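Local coordinates for DUF3822 family protein (Bacteroides thetaiotaomicron VPI-5482, PDB 3HRG) that is of unknown function but adopts an actin-like ATPase fold, consistent with a relationship to the actin, sugar kinase and Hsp70 superfamily, at residues A[80-83]-A[84-87]; A[139-142]-A[143-147]; A[165-169]-A[170-174]; A[229-232]-A[233-237]. All coordinates share one frame; numbering follows the deposited sequence. Where two conformers were deposited one is given.

Interaction 1 (A[80-83]-A[84-87])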
loop_
_atom_site.group_PDB
_atom_site.type_symbol
_atom_site.label_atom_id
_atom_site.label_comp_id
_atom_site.label_asym_id
_atom_site.label_seq_id
_atom_site.Cartn_x
_atom_site.Cartn_y
_atom_site.Cartn_z
HETATM N N MSE A 80 5.082 -7.551 8.790
HETATM C CA MSE A 80 4.493 -6.882 9.938
HETATM C C MSE A 80 4.946 -7.544 11.220
HETATM O O MSE A 80 4.974 -8.766 11.293
HETATM C CB MSE A 80 2.967 -6.911 9.847
HETATM C CG MSE A 80 2.238 -6.175 10.979
HETATM SE SE MSE A 80 1.942 -7.180 12.595
HETATM C CE MSE A 80 0.647 -8.480 11.943
ATOM N N ILE A 81 5.307 -6.723 12.215
ATOM C CA ILE A 81 5.668 -7.251 13.528
ATOM C C ILE A 81 5.002 -6.372 14.605
ATOM O O ILE A 81 4.927 -5.146 14.483
ATOM C CB ILE A 81 7.201 -7.378 13.745
ATOM C CG1 ILE A 81 7.504 -8.227 14.994
ATOM C CG2 ILE A 81 7.859 -6.022 13.799
ATOM C CD1 ILE A 81 8.971 -8.245 15.325
ATOM N N PRO A 82 4.434 -7.014 15.645
ATOM C CA PRO A 82 3.811 -6.180 16.659
ATOM C C PRO A 82 4.871 -5.287 17.284
ATOM O O PRO A 82 6.017 -5.709 17.396
ATOM C CB PRO A 82 3.283 -7.193 17.677
ATOM C CG PRO A 82 3.058 -8.409 16.905
ATOM C CD PRO A 82 4.010 -8.425 15.775
ATOM N N LEU A 83 4.498 -4.077 17.676
ATOM C CA LEU A 83 5.454 -3.109 18.250
ATOM C C LEU A 83 6.177 -3.657 19.470
ATOM O O LEU A 83 7.398 -3.484 19.616
ATOM C CB LEU A 83 4.753 -1.783 18.592
ATOM C CG LEU A 83 5.607 -0.657 19.200
ATOM C CD1 LEU A 83 6.724 -0.249 18.260
ATOM C CD2 LEU A 83 4.756 0.557 19.534
ATOM N N GLU A 84 5.448 -4.374 20.317
ATOM C CA GLU A 84 6.060 -4.926 21.521
ATOM C C GLU A 84 7.118 -6.002 21.214
ATOM O O GLU A 84 7.901 -6.340 22.101
ATOM C CB GLU A 84 4.985 -5.441 22.475
ATOM C CG GLU A 84 4.329 -6.686 22.004
ATOM C CD GLU A 84 3.109 -7.078 22.798
ATOM O OE1 GLU A 84 2.875 -6.550 23.920
ATOM O OE2 GLU A 84 2.379 -7.943 22.250
ATOM N N LEU A 85 7.095 -6.567 20.001
ATOM C CA LEU A 85 8.081 -7.546 19.560
ATOM C C LEU A 85 9.157 -6.949 18.652
ATOM O O LEU A 85 10.072 -7.659 18.242
ATOM C CB LEU A 85 7.391 -8.708 18.828
ATOM C CG LEU A 85 6.546 -9.650 19.696
ATOM C CD1 LEU A 85 5.802 -10.639 18.823
ATOM C CD2 LEU A 85 7.445 -10.343 20.699
ATOM N N PHE A 86 9.066 -5.658 18.336
ATOM C CA PHE A 86 10.003 -5.026 17.448
ATOM C C PHE A 86 11.193 -4.345 18.129
ATOM O O PHE A 86 11.014 -3.616 19.093
ATOM C CB PHE A 86 9.286 -3.943 16.644
ATOM C CG PHE A 86 10.198 -3.199 15.710
ATOM C CD1 PHE A 86 10.682 -3.819 14.569
ATOM C CD2 PHE A 86 10.553 -1.878 15.955
ATOM C CE1 PHE A 86 11.543 -3.126 13.677
ATOM C CE2 PHE A 86 11.389 -1.198 15.089
ATOM C CZ PHE A 86 11.890 -1.824 13.960
ATOM N N GLU A 87 12.381 -4.580 17.574
ATOM C CA GLU A 87 13.608 -3.941 17.987
ATOM C C GLU A 87 14.322 -3.541 16.682
ATOM O O GLU A 87 14.491 -4.394 15.759
ATOM C CB GLU A 87 14.452 -4.882 18.848
ATOM C CG GLU A 87 13.714 -5.480 20.086
ATOM C CD GLU A 87 13.174 -4.417 21.070
ATOM O OE1 GLU A 87 13.603 -3.241 21.014
ATOM O OE2 GLU A 87 12.301 -4.777 21.914
HETATM O O HOH W 1 9.529 -2.577 20.924
#
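A 3-10 turn ends strand 78-82, an outermost strand of the small antiparallel sheet, and Pro82, Leu83, Leu85 and Phe86 close it with two successive backbone bonds, each spanning three residues. Leu85 N donates to Pro82 O at 2.9 Å, and Phe86 N to Leu83 O at 3.0 Å; both donors stand well above the plane of the carbonyl they meet, as is usual for three-residue (3-10) bonds. The side chains of Pro82 and Leu85 lie side by side and point the same way, with Pro82 CG 4.0 Å from Leu85 CD1. Ile81, in the conformer described, crosses Leu85 and Phe86 at about right angles: its CG1 rests 3.9 Å from Leu85 CB, and its CG2 approaches Phe86 CD1 obliquely at 3.7 Å. With CG turned opposite its own backbone N (chi1 178°), Phe86 carries its ring off the turn, where it meets Tyr109, Val118 of the adjacent strand and Ala91 of helix 91-96. Ile81 and Leu83 are tied by backbone bonds to Val118 and Asn116. A water bridges the turn, donating to Leu83 O at 2.7 Å and to Phe86 O at 2.6 Å.

Interaction 2 (A[139-142]-A[143-147])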
loop_
_atom_site.group_PDB
_atom_site.type_symbol
_atom_site.label_atom_id
_atom_site.label_comp_id
_atom_site.label_asym_id
_atom_site.label_seq_id
_atom_site.Cartn_x
_atom_site.Cartn_y
_atom_site.Cartn_z
ATOM N N ARG A 139 9.618 11.374 3.158
ATOM C CA ARG A 139 9.253 10.352 4.113
ATOM C C ARG A 139 8.896 9.130 3.279
ATOM O O ARG A 139 8.074 9.216 2.346
ATOM C CB ARG A 139 8.106 10.796 5.003
ATOM C CG ARG A 139 8.419 12.102 5.719
ATOM C CD ARG A 139 7.421 12.434 6.813
ATOM N NE ARG A 139 6.050 12.142 6.438
ATOM C CZ ARG A 139 4.991 12.493 7.160
ATOM N NH1 ARG A 139 5.156 13.213 8.269
ATOM N NH2 ARG A 139 3.774 12.146 6.753
ATOM N N PHE A 140 9.514 7.993 3.605
ATOM C CA PHE A 140 9.269 6.723 2.866
ATOM C C PHE A 140 8.346 5.780 3.621
ATOM O O PHE A 140 8.573 5.525 4.811
ATOM C CB PHE A 140 10.564 5.996 2.619
ATOM C CG PHE A 140 11.476 6.702 1.657
ATOM C CD1 PHE A 140 12.269 7.730 2.091
ATOM C CD2 PHE A 140 11.499 6.327 0.311
ATOM C CE1 PHE A 140 13.099 8.408 1.205
ATOM C CE2 PHE A 140 12.322 7.004 -0.589
ATOM C CZ PHE A 140 13.131 8.009 -0.133
ATOM N N TYR A 141 7.332 5.265 2.923
ATOM C CA TYR A 141 6.382 4.338 3.523
ATOM C C TYR A 141 6.145 3.138 2.685
ATOM O O TYR A 141 6.243 3.195 1.477
ATOM C CB TYR A 141 4.999 4.973 3.647
ATOM C CG TYR A 141 4.965 6.213 4.499
ATOM C CD1 TYR A 141 4.744 6.133 5.877
ATOM C CD2 TYR A 141 5.140 7.460 3.930
ATOM C CE1 TYR A 141 4.725 7.259 6.662
ATOM C CE2 TYR A 141 5.128 8.598 4.700
ATOM C CZ TYR A 141 4.917 8.493 6.063
ATOM O OH TYR A 141 4.896 9.632 6.776
ATOM N N SER A 142 5.840 2.041 3.355
ATOM C CA SER A 142 5.322 0.881 2.704
ATOM C C SER A 142 3.897 1.290 2.408
ATOM O O SER A 142 3.284 2.024 3.210
ATOM C CB SER A 142 5.263 -0.317 3.678
ATOM O OG SER A 142 4.520 -1.424 3.149
ATOM N N GLN A 143 3.337 0.847 1.290
ATOM C CA GLN A 143 1.926 1.134 0.977
ATOM C C GLN A 143 1.030 0.540 2.087
ATOM O O GLN A 143 -0.031 1.100 2.402
ATOM C CB GLN A 143 1.547 0.599 -0.395
ATOM C CG GLN A 143 0.093 0.801 -0.750
ATOM C CD GLN A 143 -0.325 0.132 -1.999
ATOM O OE1 GLN A 143 -0.041 -1.048 -2.198
ATOM N NE2 GLN A 143 -1.097 0.845 -2.831
ATOM N N SER A 144 1.472 -0.570 2.686
ATOM C CA SER A 144 0.754 -1.199 3.784
ATOM C C SER A 144 0.545 -0.303 5.023
ATOM O O SER A 144 -0.452 -0.465 5.736
ATOM C CB SER A 144 1.447 -2.469 4.201
ATOM O OG SER A 144 1.381 -3.455 3.178
ATOM N N THR A 145 1.447 0.648 5.259
ATOM C CA THR A 145 1.342 1.537 6.428
ATOM C C THR A 145 0.044 2.397 6.444
ATOM O O THR A 145 -0.765 2.255 7.379
ATOM C CB THR A 145 2.627 2.322 6.595
ATOM O OG1 THR A 145 3.696 1.385 6.811
ATOM C CG2 THR A 145 2.519 3.331 7.749
ATOM N N PRO A 146 -0.174 3.271 5.436
ATOM C CA PRO A 146 -1.450 3.980 5.434
ATOM C C PRO A 146 -2.667 3.058 5.260
ATOM O O PRO A 146 -3.723 3.390 5.766
ATOM C CB PRO A 146 -1.330 4.921 4.212
ATOM C CG PRO A 146 -0.196 4.318 3.398
ATOM C CD PRO A 146 0.722 3.777 4.370
ATOM N N LEU A 147 -2.538 1.934 4.546
ATOM C CA LEU A 147 -3.675 1.042 4.355
ATOM C C LEU A 147 -4.142 0.446 5.693
ATOM O O LEU A 147 -5.332 0.416 5.976
ATOM C CB LEU A 147 -3.396 -0.050 3.324
ATOM C CG LEU A 147 -3.353 0.339 1.840
ATOM C CD1 LEU A 147 -3.114 -0.888 0.955
ATOM C CD2 LEU A 147 -4.629 1.031 1.397
#
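The chain passes from extended geometry at Ser142 (psi 145°) to helical geometry at Gln143 (psi -31°), and Thr145 N donates back to Ser142 O at 3.1 Å. Thr145 CB and the ring of Pro146 crowd the same oxygen, Pro146 CD lying 3.3 Å from Ser142 O. The proline has no N-H to offer there, and the next backbone bond, Leu147 N to Gln143 O at 3.4 Å, is weak. Ser142 OG, opposite the backbone N (chi1 169°), turns toward the first helical residues and lies 3.4 Å from Ser144 CB. Tyr141 and Thr145 cross at about a right angle, the methyl CG2 of Thr145 meeting Tyr141 CD1 obliquely at 4.0 Å. This is the strand-to-helix junction between 139-142, an outermost strand of a five-stranded mixed sheet of order 3-2-1-4-5, and helix 144-154; that order, with the second strand antiparallel to the rest, is the ribonuclease H-like topology of actin-like ATPases. Two buried hydroxyls find partners beyond the junction: Thr145 OG1 bonds Asn110 OD1, and Ser144 OG bonds Tyr175 OH. Asn110 OD1 also takes the N-H of Ser142, while Asn110 ND2 reaches Phe140 O, so one amide from strand 105-112 fastens both sides of the bend. Helix 248-255 also packs on the junction, with Ala252 meeting Pro146 and Leu147, and Asp249 meeting Gln143.

Interaction 3 (A[165-169]-A[170-174])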
loop_
_atom_site.group_PDB
_atom_site.type_symbol
_atom_site.label_atom_id
_atom_site.label_comp_id
_atom_site.label_asym_id
_atom_site.label_seq_id
_atom_site.Cartn_x
_atom_site.Cartn_y
_atom_site.Cartn_z
ATOM N N ALA A 165 -8.726 -6.869 1.294
ATOM C CA ALA A 165 -7.803 -7.351 0.285
ATOM C C ALA A 165 -7.626 -6.295 -0.793
ATOM O O ALA A 165 -8.623 -5.855 -1.402
ATOM C CB ALA A 165 -8.339 -8.659 -0.326
ATOM N N SER A 166 -6.375 -5.873 -0.996
ATOM C CA SER A 166 -6.001 -4.894 -1.996
ATOM C C SER A 166 -5.344 -5.707 -3.111
ATOM O O SER A 166 -4.233 -6.246 -2.964
ATOM C CB SER A 166 -5.043 -3.875 -1.442
ATOM O OG SER A 166 -4.695 -2.946 -2.428
ATOM N N VAL A 167 -6.032 -5.792 -4.226
ATOM C CA VAL A 167 -5.580 -6.594 -5.340
ATOM C C VAL A 167 -4.710 -5.768 -6.296
ATOM O O VAL A 167 -5.105 -4.681 -6.726
ATOM C CB VAL A 167 -6.792 -7.157 -6.075
ATOM C CG1 VAL A 167 -6.349 -8.003 -7.265
ATOM C CG2 VAL A 167 -7.663 -7.951 -5.103
ATOM N N ARG A 168 -3.511 -6.261 -6.577
ATOM C CA ARG A 168 -2.598 -5.639 -7.524
ATOM C C ARG A 168 -2.427 -6.628 -8.674
ATOM O O ARG A 168 -2.907 -7.749 -8.593
ATOM C CB ARG A 168 -1.271 -5.225 -6.867
ATOM C CG ARG A 168 -1.513 -4.165 -5.784
ATOM C CD ARG A 168 -0.257 -3.643 -5.101
ATOM N NE ARG A 168 0.420 -4.632 -4.246
ATOM C CZ ARG A 168 1.491 -5.351 -4.576
ATOM N NH1 ARG A 168 2.082 -5.234 -5.765
ATOM N NH2 ARG A 168 1.991 -6.207 -3.688
ATOM N N LYS A 169 -1.776 -6.187 -9.739
ATOM C CA LYS A 169 -1.642 -7.036 -10.930
ATOM C C LYS A 169 -0.929 -8.378 -10.651
ATOM O O LYS A 169 -1.420 -9.413 -11.111
ATOM C CB LYS A 169 -0.976 -6.283 -12.076
ATOM C CG LYS A 169 -1.138 -6.971 -13.414
ATOM C CD LYS A 169 -0.580 -6.116 -14.527
ATOM C CE LYS A 169 -0.770 -6.777 -15.885
ATOM N NZ LYS A 169 -0.011 -6.025 -16.938
ATOM N N ASP A 170 0.143 -8.370 -9.872
ATOM C CA ASP A 170 0.896 -9.610 -9.585
ATOM C C ASP A 170 0.874 -10.063 -8.107
ATOM O O ASP A 170 1.595 -10.985 -7.726
ATOM C CB ASP A 170 2.332 -9.446 -10.119
ATOM C CG ASP A 170 2.379 -9.233 -11.634
ATOM O OD1 ASP A 170 1.457 -9.686 -12.359
ATOM O OD2 ASP A 170 3.356 -8.625 -12.119
ATOM N N ALA A 171 -0.000 -9.468 -7.294
ATOM C CA ALA A 171 -0.093 -9.830 -5.904
ATOM C C ALA A 171 -1.373 -9.355 -5.257
ATOM O O ALA A 171 -2.021 -8.437 -5.750
ATOM C CB ALA A 171 1.108 -9.252 -5.123
ATOM N N ILE A 172 -1.703 -9.986 -4.144
ATOM C CA ILE A 172 -2.855 -9.603 -3.330
ATOM C C ILE A 172 -2.299 -9.311 -1.910
ATOM O O ILE A 172 -1.499 -10.098 -1.383
ATOM C CB ILE A 172 -3.950 -10.677 -3.380
ATOM C CG1 ILE A 172 -5.273 -10.132 -2.827
ATOM C CG2 ILE A 172 -3.462 -12.007 -2.700
ATOM C CD1 ILE A 172 -6.487 -10.982 -3.202
ATOM N N ASP A 173 -2.618 -8.131 -1.381
ATOM C CA ASP A 173 -2.199 -7.685 -0.047
ATOM C C ASP A 173 -3.413 -7.889 0.845
ATOM O O ASP A 173 -4.511 -7.393 0.516
ATOM C CB ASP A 173 -1.755 -6.201 -0.068
ATOM C CG ASP A 173 -0.621 -5.915 -1.067
ATOM O OD1 ASP A 173 0.172 -6.826 -1.362
ATOM O OD2 ASP A 173 -0.531 -4.763 -1.597
ATOM N N ILE A 174 -3.249 -8.661 1.919
ATOM C CA ILE A 174 -4.348 -9.020 2.814
ATOM C C ILE A 174 -4.112 -8.456 4.210
ATOM O O ILE A 174 -3.041 -8.669 4.795
ATOM C CB ILE A 174 -4.553 -10.528 2.867
ATOM C CG1 ILE A 174 -4.797 -11.093 1.465
ATOM C CG2 ILE A 174 -5.704 -10.909 3.832
ATOM C CD1 ILE A 174 -4.957 -12.604 1.411
HETATM O O HOH W 2 -2.138 -2.747 -2.305
#
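Arg168 and Asp173 make the tight part of this hairpin: the guanidinium grips the carboxylate side-on, NE to Asp173 OD2 at 2.8 Å and NH2 to Asp173 OD1 at 3.0 Å. Both oxygens are met on their syn side near the guanidinium plane, although the two flat groups are turned 34° against each other. A bend at chi3 (-69°) turns the arginine across to strand 171-178, and Ala171 CB lies over one guanidinium face, 3.5 Å from NH2. Ser187 OG also bonds Asp173 OD1, and a water links Asp173 OD2 to Ser166 OG, which donates to it; the buried carboxylate is held at both oxygens. Ser166 and Asp173 form a hydrogen-bonded antiparallel pair, Ser166 N to Asp173 O at 2.8 Å and Asp173 N to Ser166 O at 2.9 Å. The opposite face is apolar, Val167 CG2 lying 3.8 Å from Ile172 CD1 beneath helix 193-206. Past the bond from Arg168 N to Ala171 O (2.8 Å), the side chains of Lys169 and Asp170 are looser, Lys169 NZ 6.0 Å from Asp170 OD1 in the conformers described, though Asp20 takes the Lys169 N-H. Arg168 NH1 bonds an unidentified ligand, probably from the crystallisation liquor. Such a hairpin of the first two strands is typical of the ribonuclease H-like subdomains of actin-like ATPases, where its turn commonly faces the nucleotide cleft.

Interaction 4 (A[229-232]-A[233-237])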
loop_
_atom_site.group_PDB
_atom_site.type_symbol
_atom_site.label_atom_id
_atom_site.label_comp_id
_atom_site.label_asym_id
_atom_site.label_seq_id
_atom_site.Cartn_x
_atom_site.Cartn_y
_atom_site.Cartn_z
HETATM N N MSE A 229 -15.839 -13.236 -7.931
HETATM C CA MSE A 229 -16.957 -13.078 -6.979
HETATM C C MSE A 229 -17.807 -14.349 -6.889
HETATM O O MSE A 229 -18.221 -14.761 -5.791
HETATM C CB MSE A 229 -17.835 -11.871 -7.341
HETATM C CG MSE A 229 -17.122 -10.570 -7.349
HETATM SE SE MSE A 229 -16.611 -10.078 -5.566
HETATM C CE MSE A 229 -18.374 -9.423 -5.030
ATOM N N ASN A 230 -18.066 -14.991 -8.019
ATOM C CA ASN A 230 -18.877 -16.219 -7.986
ATOM C C ASN A 230 -18.245 -17.304 -7.126
ATOM O O ASN A 230 -18.947 -17.961 -6.373
ATOM C CB ASN A 230 -19.159 -16.762 -9.375
ATOM C CG ASN A 230 -20.195 -15.956 -10.111
ATOM O OD1 ASN A 230 -20.873 -15.110 -9.516
ATOM N ND2 ASN A 230 -20.347 -16.220 -11.407
ATOM N N GLU A 231 -16.931 -17.472 -7.245
ATOM C CA GLU A 231 -16.207 -18.466 -6.452
ATOM C C GLU A 231 -16.098 -18.076 -4.999
ATOM O O GLU A 231 -16.322 -18.908 -4.129
ATOM C CB GLU A 231 -14.803 -18.736 -6.991
ATOM C CG GLU A 231 -14.761 -19.888 -7.936
ATOM C CD GLU A 231 -15.110 -21.216 -7.220
ATOM O OE1 GLU A 231 -14.577 -21.521 -6.110
ATOM O OE2 GLU A 231 -15.953 -21.925 -7.755
ATOM N N LEU A 232 -15.695 -16.847 -4.716
ATOM C CA LEU A 232 -15.614 -16.427 -3.311
ATOM C C LEU A 232 -16.965 -16.539 -2.573
ATOM O O LEU A 232 -16.988 -16.946 -1.400
ATOM C CB LEU A 232 -15.065 -15.006 -3.194
ATOM C CG LEU A 232 -13.590 -14.774 -3.519
ATOM C CD1 LEU A 232 -13.374 -13.279 -3.694
ATOM C CD2 LEU A 232 -12.612 -15.388 -2.484
ATOM N N LYS A 233 -18.067 -16.196 -3.243
ATOM C CA LYS A 233 -19.415 -16.222 -2.644
ATOM C C LYS A 233 -19.881 -17.617 -2.223
ATOM O O LYS A 233 -20.799 -17.743 -1.422
ATOM C CB LYS A 233 -20.478 -15.596 -3.562
ATOM C CG LYS A 233 -20.536 -14.068 -3.582
ATOM C CD LYS A 233 -21.787 -13.620 -4.350
ATOM C CE LYS A 233 -22.047 -12.112 -4.262
ATOM N NZ LYS A 233 -21.000 -11.280 -4.930
ATOM N N LYS A 234 -19.253 -18.666 -2.769
ATOM C CA LYS A 234 -19.623 -20.013 -2.376
ATOM C C LYS A 234 -19.217 -20.280 -0.913
ATOM O O LYS A 234 -19.837 -21.069 -0.229
ATOM C CB LYS A 234 -18.900 -21.050 -3.232
ATOM C CG LYS A 234 -19.217 -21.016 -4.715
ATOM C CD LYS A 234 -18.520 -22.163 -5.438
ATOM C CE LYS A 234 -18.939 -22.173 -6.917
ATOM N NZ LYS A 234 -18.310 -23.313 -7.648
ATOM N N PHE A 235 -18.160 -19.612 -0.468
ATOM C CA PHE A 235 -17.584 -19.816 0.844
ATOM C C PHE A 235 -17.766 -18.646 1.815
ATOM O O PHE A 235 -17.941 -18.859 3.014
ATOM C CB PHE A 235 -16.082 -20.067 0.652
ATOM C CG PHE A 235 -15.777 -21.333 -0.077
ATOM C CD1 PHE A 235 -15.767 -22.540 0.604
ATOM C CD2 PHE A 235 -15.507 -21.329 -1.441
ATOM C CE1 PHE A 235 -15.516 -23.718 -0.066
ATOM C CE2 PHE A 235 -15.264 -22.534 -2.129
ATOM C CZ PHE A 235 -15.261 -23.702 -1.437
ATOM N N ILE A 236 -17.722 -17.416 1.302
ATOM C CA ILE A 236 -17.810 -16.219 2.139
ATOM C C ILE A 236 -19.130 -15.575 1.813
ATOM O O ILE A 236 -19.342 -15.032 0.712
ATOM C CB ILE A 236 -16.656 -15.285 1.890
ATOM C CG1 ILE A 236 -15.321 -16.022 2.142
ATOM C CG2 ILE A 236 -16.811 -14.030 2.794
ATOM C CD1 ILE A 236 -14.120 -15.301 1.596
ATOM N N LEU A 237 -20.028 -15.614 2.780
ATOM C CA LEU A 237 -21.366 -15.098 2.551
ATOM C C LEU A 237 -21.465 -13.562 2.543
ATOM O O LEU A 237 -22.427 -13.049 1.993
ATOM C CB LEU A 237 -22.348 -15.753 3.528
ATOM C CG LEU A 237 -22.373 -17.305 3.458
ATOM C CD1 LEU A 237 -23.425 -17.921 4.410
ATOM C CD2 LEU A 237 -22.590 -17.804 2.024
#
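The C-terminal end of helix 225-235, the helix of a beta-alpha-beta unit between strands 215-220 and 239-241, joins Met229, Glu231 and Leu232 to the four residues that follow. Among the backbone bonds, Lys233 N to Met229 O (2.9 Å) is regular alpha-helix, whereas Lys234 N to Glu231 O (3.2 Å) spans only three residues, a sign that the helix tightens as it ends. Leu232 O takes two hydrogens: Phe235 N at 3.1 Å, from above the carbonyl plane, and Ile236 N at 2.8 Å, nearly straight on. The charged pair is Glu231 with Lys234, whose extended chain crosses the glutamate obliquely to bring NZ to 2.7 Å from Glu231 OE2. Glutamate chi2 (-65°) bends its carboxylate toward this salt bridge. Apolar packing within the stretch is slight, Leu232 CD2 lying 4.4 Å from Ile236 CD1; both residues are buried, packing on strand 215-220 and helix 193-206 through Leu216, Leu200 and Trp204. Selenomethionine Met229 packs on Val239 and Ile241. The Phe235 side chain runs alongside that of Glu231, and its ring turns an edge to the helix backbone, CD2 being 3.7 Å from Glu231 O.

How the interactions relate
Interactions 2 and 3 form the centre of the set: their centres are about 15 Å apart and they touch in packing contacts, Gln143 OE1 lying 3.9 Å from Arg168 CD and Leu147 CD1 4.3 Å from Ser166 OG. The junction of one five-stranded sheet thus meets the hairpin of the other, two sheets of the same strand order. The unidentified ligand sits beside this meeting, about 3 Å from the side chain of Arg168 and about 8 Å from that of Gln143. Interaction 4 belongs to the sheet of interaction 3 but lies farther out, centres about 18 Å apart. Interaction 1 is peripheral on the three-stranded sheet, its centre about 34 Å from that of interaction 4.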